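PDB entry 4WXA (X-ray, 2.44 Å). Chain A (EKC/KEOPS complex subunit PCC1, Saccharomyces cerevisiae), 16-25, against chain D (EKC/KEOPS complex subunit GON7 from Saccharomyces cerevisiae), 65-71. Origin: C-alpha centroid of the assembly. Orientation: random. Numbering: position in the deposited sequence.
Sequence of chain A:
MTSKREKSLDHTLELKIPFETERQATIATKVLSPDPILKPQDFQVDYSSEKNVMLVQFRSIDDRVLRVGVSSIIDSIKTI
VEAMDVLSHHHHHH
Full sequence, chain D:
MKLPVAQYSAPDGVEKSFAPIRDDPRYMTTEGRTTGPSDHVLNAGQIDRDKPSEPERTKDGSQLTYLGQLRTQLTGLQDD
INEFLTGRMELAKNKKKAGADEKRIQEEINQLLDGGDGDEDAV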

ATOM      1  N   LYS A  16       6.793  -1.901   6.719  1.00 39.08           N
ATOM      2  CA  LYS A  16       7.291  -2.580   7.990  1.00 38.60           C
ATOM      3  C   LYS A  16       6.752  -1.884   9.227  1.00 38.94           C
ATOM      4  O   LYS A  16       6.905  -0.670   9.371  1.00 40.86           O
ATOM      5  CB  LYS A  16       8.791  -2.591   8.063  1.00 38.82           C
ATOM      6  CG  LYS A  16       9.511  -2.900   6.761  1.00 48.45           C
ATOM      7  CD  LYS A  16      10.978  -3.037   7.067  1.00 68.91           C
ATOM      8  CE  LYS A  16      11.772  -3.672   5.961  1.00 75.87           C
ATOM      9  NZ  LYS A  16      11.958  -2.791   4.781  1.00 80.24           N
ATOM     10  N   ILE A  17       6.101  -2.635  10.106  1.00 34.63           N
ATOM     11  CA  ILE A  17       5.378  -2.034  11.208  1.00 34.22           C
ATOM     12  C   ILE A  17       5.858  -2.596  12.555  1.00 38.45           C
ATOM     13  O   ILE A  17       5.538  -3.707  12.903  1.00 41.34           O
ATOM     14  CB  ILE A  17       3.882  -2.292  11.039  1.00 34.90           C
ATOM     15  CG1 ILE A  17       3.383  -1.579   9.767  1.00 37.25           C
ATOM     16  CG2 ILE A  17       3.047  -1.771  12.195  1.00 33.23           C
ATOM     17  CD1 ILE A  17       2.517  -2.533   9.002  1.00 37.27           C
ATOM     18  N   PRO A  18       6.632  -1.804  13.326  1.00 34.78           N
ATOM     19  CA  PRO A  18       7.178  -2.249  14.597  1.00 38.49           C
ATOM     20  C   PRO A  18       6.194  -2.205  15.719  1.00 39.86           C
ATOM     21  O   PRO A  18       5.741  -1.154  16.095  1.00 44.29           O
ATOM     22  CB  PRO A  18       8.329  -1.306  14.875  1.00 37.71           C
ATOM     23  CG  PRO A  18       8.454  -0.451  13.693  1.00 42.84           C
ATOM     24  CD  PRO A  18       7.218  -0.553  12.874  1.00 39.67           C
ATOM     25  N   PHE A  19       5.830  -3.352  16.245  1.00 38.54           N
ATOM     26  CA  PHE A  19       4.995  -3.368  17.436  1.00 37.69           C
ATOM     27  C   PHE A  19       5.883  -3.454  18.710  1.00 37.48           C
ATOM     28  O   PHE A  19       7.078  -3.619  18.649  1.00 37.51           O
ATOM     29  CB  PHE A  19       4.083  -4.580  17.345  1.00 33.94           C
ATOM     30  CG  PHE A  19       2.972  -4.432  16.372  1.00 32.09           C
ATOM     31  CD1 PHE A  19       3.150  -4.771  15.093  1.00 34.66           C
ATOM     32  CD2 PHE A  19       1.735  -3.967  16.772  1.00 34.68           C
ATOM     33  CE1 PHE A  19       2.118  -4.653  14.183  1.00 36.32           C
ATOM     34  CE2 PHE A  19       0.694  -3.853  15.886  1.00 37.24           C
ATOM     35  CZ  PHE A  19       0.888  -4.206  14.570  1.00 36.25           C
ATOM     36  N   GLU A  20       5.284  -3.386  19.870  1.00 42.73           N
ATOM     37  CA  GLU A  20       6.042  -3.459  21.129  1.00 42.22           C
ATOM     38  C   GLU A  20       6.600  -4.872  21.408  1.00 41.36           C
ATOM     39  O   GLU A  20       7.695  -5.022  21.851  1.00 43.38           O
ATOM     40  CB  GLU A  20       5.162  -3.016  22.299  1.00 43.23           C
ATOM     41  CG  GLU A  20       4.440  -1.669  22.201  1.00 48.40           C
ATOM     42  CD  GLU A  20       3.629  -1.316  23.469  1.00 48.69           C
ATOM     43  N   THR A  21       5.837  -5.924  21.139  1.00 44.53           N
ATOM     44  CA  THR A  21       6.310  -7.298  21.369  1.00 39.82           C
ATOM     45  C   THR A  21       6.150  -8.255  20.171  1.00 36.48           C
ATOM     46  O   THR A  21       5.353  -8.027  19.249  1.00 37.54           O
ATOM     47  CB  THR A  21       5.609  -7.935  22.590  1.00 41.47           C
ATOM     48  OG1 THR A  21       4.247  -8.156  22.287  1.00 45.24           O
ATOM     49  CG2 THR A  21       5.609  -7.050  23.836  1.00 45.17           C
ATOM     50  N   GLU A  22       6.893  -9.360  20.212  1.00 34.58           N
ATOM     51  CA  GLU A  22       6.767 -10.415  19.228  1.00 38.47           C
ATOM     52  C   GLU A  22       5.313 -10.985  19.178  1.00 37.86           C
ATOM     53  O   GLU A  22       4.730 -11.152  18.075  1.00 39.37           O
ATOM     54  CB  GLU A  22       7.844 -11.481  19.413  1.00 40.63           C
ATOM     55  CG  GLU A  22       7.567 -12.871  18.749  1.00 49.24           C
ATOM     56  CD  GLU A  22       8.752 -13.869  18.819  1.00 46.61           C
ATOM     57  N   ARG A  23       4.686 -11.116  20.333  1.00 32.51           N
ATOM     58  CA  ARG A  23       3.290 -11.559  20.404  1.00 35.38           C
ATOM     59  C   ARG A  23       2.303 -10.614  19.772  1.00 33.80           C
ATOM     60  O   ARG A  23       1.343 -11.049  19.136  1.00 35.01           O
ATOM     61  CB  ARG A  23       2.852 -11.819  21.853  1.00 36.74           C
ATOM     62  CG  ARG A  23       1.694 -12.777  21.922  1.00 39.53           C
ATOM     63  N   GLN A  24       2.479  -9.321  19.996  1.00 38.54           N
ATOM     64  CA  GLN A  24       1.581  -8.370  19.418  1.00 36.76           C
ATOM     65  C   GLN A  24       1.652  -8.482  17.873  1.00 34.64           C
ATOM     66  O   GLN A  24       0.643  -8.388  17.198  1.00 36.50           O
ATOM     67  CB  GLN A  24       1.996  -7.000  19.799  1.00 41.47           C
ATOM     68  CG  GLN A  24       1.489  -6.556  21.135  1.00 46.06           C
ATOM     69  CD  GLN A  24       1.838  -5.087  21.466  1.00 46.40           C
ATOM     70  OE1 GLN A  24       2.599  -4.419  20.759  1.00 44.02           O
ATOM     71  NE2 GLN A  24       1.248  -4.591  22.530  1.00 43.67           N
ATOM     72  N   ALA A  25       2.840  -8.713  17.328  1.00 32.82           N
ATOM     73  CA  ALA A  25       2.975  -8.761  15.868  1.00 32.03           C
ATOM     74  C   ALA A  25       2.380 -10.071  15.298  1.00 33.86           C
ATOM     75  O   ALA A  25       1.937 -10.135  14.129  1.00 36.60           O
ATOM     76  CB  ALA A  25       4.414  -8.633  15.453  1.00 29.39           C
TER
ATOM     77  N   THR D  65       0.087   7.327  23.791  1.00 77.71           N
ATOM     78  CA  THR D  65       0.774   6.042  24.047  1.00 69.84           C
ATOM     79  C   THR D  65       1.652   5.629  22.869  1.00 64.14           C
ATOM     80  O   THR D  65       1.489   6.144  21.752  1.00 63.54           O
ATOM     81  CB  THR D  65      -0.227   4.927  24.308  1.00 65.76           C
ATOM     82  OG1 THR D  65      -1.110   4.810  23.198  1.00 63.99           O
ATOM     83  CG2 THR D  65      -1.035   5.223  25.510  1.00 69.36           C
ATOM     84  N   TYR D  66       2.607   4.735  23.124  1.00 59.93           N
ATOM     85  CA  TYR D  66       3.406   4.099  22.079  1.00 59.23           C
ATOM     86  C   TYR D  66       2.545   3.650  20.862  1.00 58.58           C
ATOM     87  O   TYR D  66       2.869   3.979  19.698  1.00 56.72           O
ATOM     88  CB  TYR D  66       4.153   2.844  22.620  1.00 63.53           C
ATOM     89  CG  TYR D  66       4.967   2.129  21.544  1.00 64.86           C
ATOM     90  CD1 TYR D  66       4.358   1.278  20.618  1.00 61.62           C
ATOM     91  CD2 TYR D  66       6.344   2.383  21.398  1.00 71.44           C
ATOM     92  CE1 TYR D  66       5.077   0.701  19.575  1.00 60.93           C
ATOM     93  CE2 TYR D  66       7.074   1.805  20.354  1.00 68.82           C
ATOM     94  CZ  TYR D  66       6.425   0.959  19.459  1.00 64.73           C
ATOM     95  OH  TYR D  66       7.140   0.377  18.455  1.00 65.73           O
ATOM     96  N   LEU D  67       1.506   2.845  21.127  1.00 54.90           N
ATOM     97  CA  LEU D  67       0.631   2.378  20.078  1.00 52.92           C
ATOM     98  C   LEU D  67      -0.220   3.498  19.457  1.00 53.27           C
ATOM     99  O   LEU D  67      -0.624   3.393  18.283  1.00 50.25           O
ATOM    100  CB  LEU D  67      -0.289   1.254  20.577  1.00 51.92           C
ATOM    101  CG  LEU D  67       0.322  -0.093  20.945  1.00 50.72           C
ATOM    102  CD1 LEU D  67      -0.638  -0.934  21.795  1.00 52.04           C
ATOM    103  CD2 LEU D  67       0.668  -0.856  19.737  1.00 49.50           C
ATOM    104  N   GLY D  68      -0.546   4.508  20.260  1.00 55.01           N
ATOM    105  CA  GLY D  68      -1.285   5.658  19.794  1.00 58.58           C
ATOM    106  C   GLY D  68      -0.457   6.437  18.801  1.00 59.31           C
ATOM    107  O   GLY D  68      -0.905   6.735  17.694  1.00 59.53           O
ATOM    108  N   GLN D  69       0.770   6.738  19.201  1.00 61.34           N
ATOM    109  CA  GLN D  69       1.719   7.329  18.283  1.00 62.40           C
ATOM    110  C   GLN D  69       1.840   6.441  17.049  1.00 59.35           C
ATOM    111  O   GLN D  69       1.744   6.929  15.931  1.00 59.44           O
ATOM    112  CB  GLN D  69       3.084   7.569  18.938  1.00 63.65           C
ATOM    113  CG  GLN D  69       3.290   9.001  19.452  1.00 69.09           C
ATOM    114  CD  GLN D  69       4.725   9.292  19.896  1.00 68.03           C
ATOM    115  N   LEU D  70       2.023   5.142  17.247  1.00 57.43           N
ATOM    116  CA  LEU D  70       2.209   4.233  16.118  1.00 55.54           C
ATOM    117  C   LEU D  70       1.128   4.449  15.087  1.00 53.76           C
ATOM    118  O   LEU D  70       1.425   4.561  13.904  1.00 52.25           O
ATOM    119  CB  LEU D  70       2.195   2.767  16.559  1.00 56.10           C
ATOM    120  CG  LEU D  70       2.246   1.697  15.443  1.00 53.34           C
ATOM    121  CD1 LEU D  70       3.402   1.953  14.495  1.00 52.97           C
ATOM    122  CD2 LEU D  70       2.376   0.311  16.026  1.00 53.72           C
ATOM    123  N   ARG D  71      -0.104   4.551  15.562  1.00 54.00           N
ATOM    124  CA  ARG D  71      -1.260   4.708  14.699  1.00 58.21           C
ATOM    125  C   ARG D  71      -1.256   6.070  13.950  1.00 61.07           C
ATOM    126  O   ARG D  71      -1.683   6.129  12.803  1.00 64.03           O
ATOM    127  CB  ARG D  71      -2.555   4.548  15.496  1.00 59.24           C
ATOM    128  CG  ARG D  71      -3.841   4.670  14.688  1.00 61.54           C
ATOM    129  CD  ARG D  71      -5.048   4.039  15.390  1.00 62.76           C
ATOM    130  NE  ARG D  71      -5.646   4.903  16.417  1.00 64.72           N
TER

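A contact between a strand end and a helix from another polypeptide can combine apolar packing with one polar bond to a backbone carbonyl, and the contact between PCC1 and GON7 is a compact example. The strand 16-18 of chain A and the helix 66-71 of chain D run nearly antiparallel, at 160°, with their axes 10.5 Å apart at closest approach, a spacing that leaves side chains to bridge the gap.

Along chain A, A:Lys16 stays out of reach, and contact begins at A:Ile17, whose CG2 lies 4.4 Å from D:Leu70 CD1, a loose apolar approach. At A:Pro18 the backbone takes over. D:Tyr66 OH donates a hydrogen bond to A:Pro18 O at 3.1 Å, the one hydrogen bond between the stretches; the carbonyl sits at the edge of the tyrosine ring, near its plane, where the hydroxyl can meet it. The same A:Pro18 O lies 3.7 Å from D:Leu70 CD2, so this acceptor is flanked by an apolar methyl as well.

The CA-to-CB bond of A:Phe19 points away from the helix, yet its ring still touches two leucines: A:Phe19 CD2 is 4.4 Å from both D:Leu67 CD2 and D:Leu70 CD2. A:Glu20 then lays its aliphatic portion against the tyrosine, with A:Glu20 CG 3.3 Å from D:Tyr66 CD1; its carboxylate oxygens are not modelled.

A:Thr21 makes no contact with the chain D stretch but caps the helix that follows, its OG1 accepting from A:Gln24 N at 3.1 Å. A:Gln24 returns to the contact: its OE1 accepts from A:Glu20 N at 3.0 Å, linking the helix back to the loop, and the same A:Gln24 OE1 lies 4.2 Å from D:Leu67 CD2. The turn is thus braced internally beside the leucine it meets.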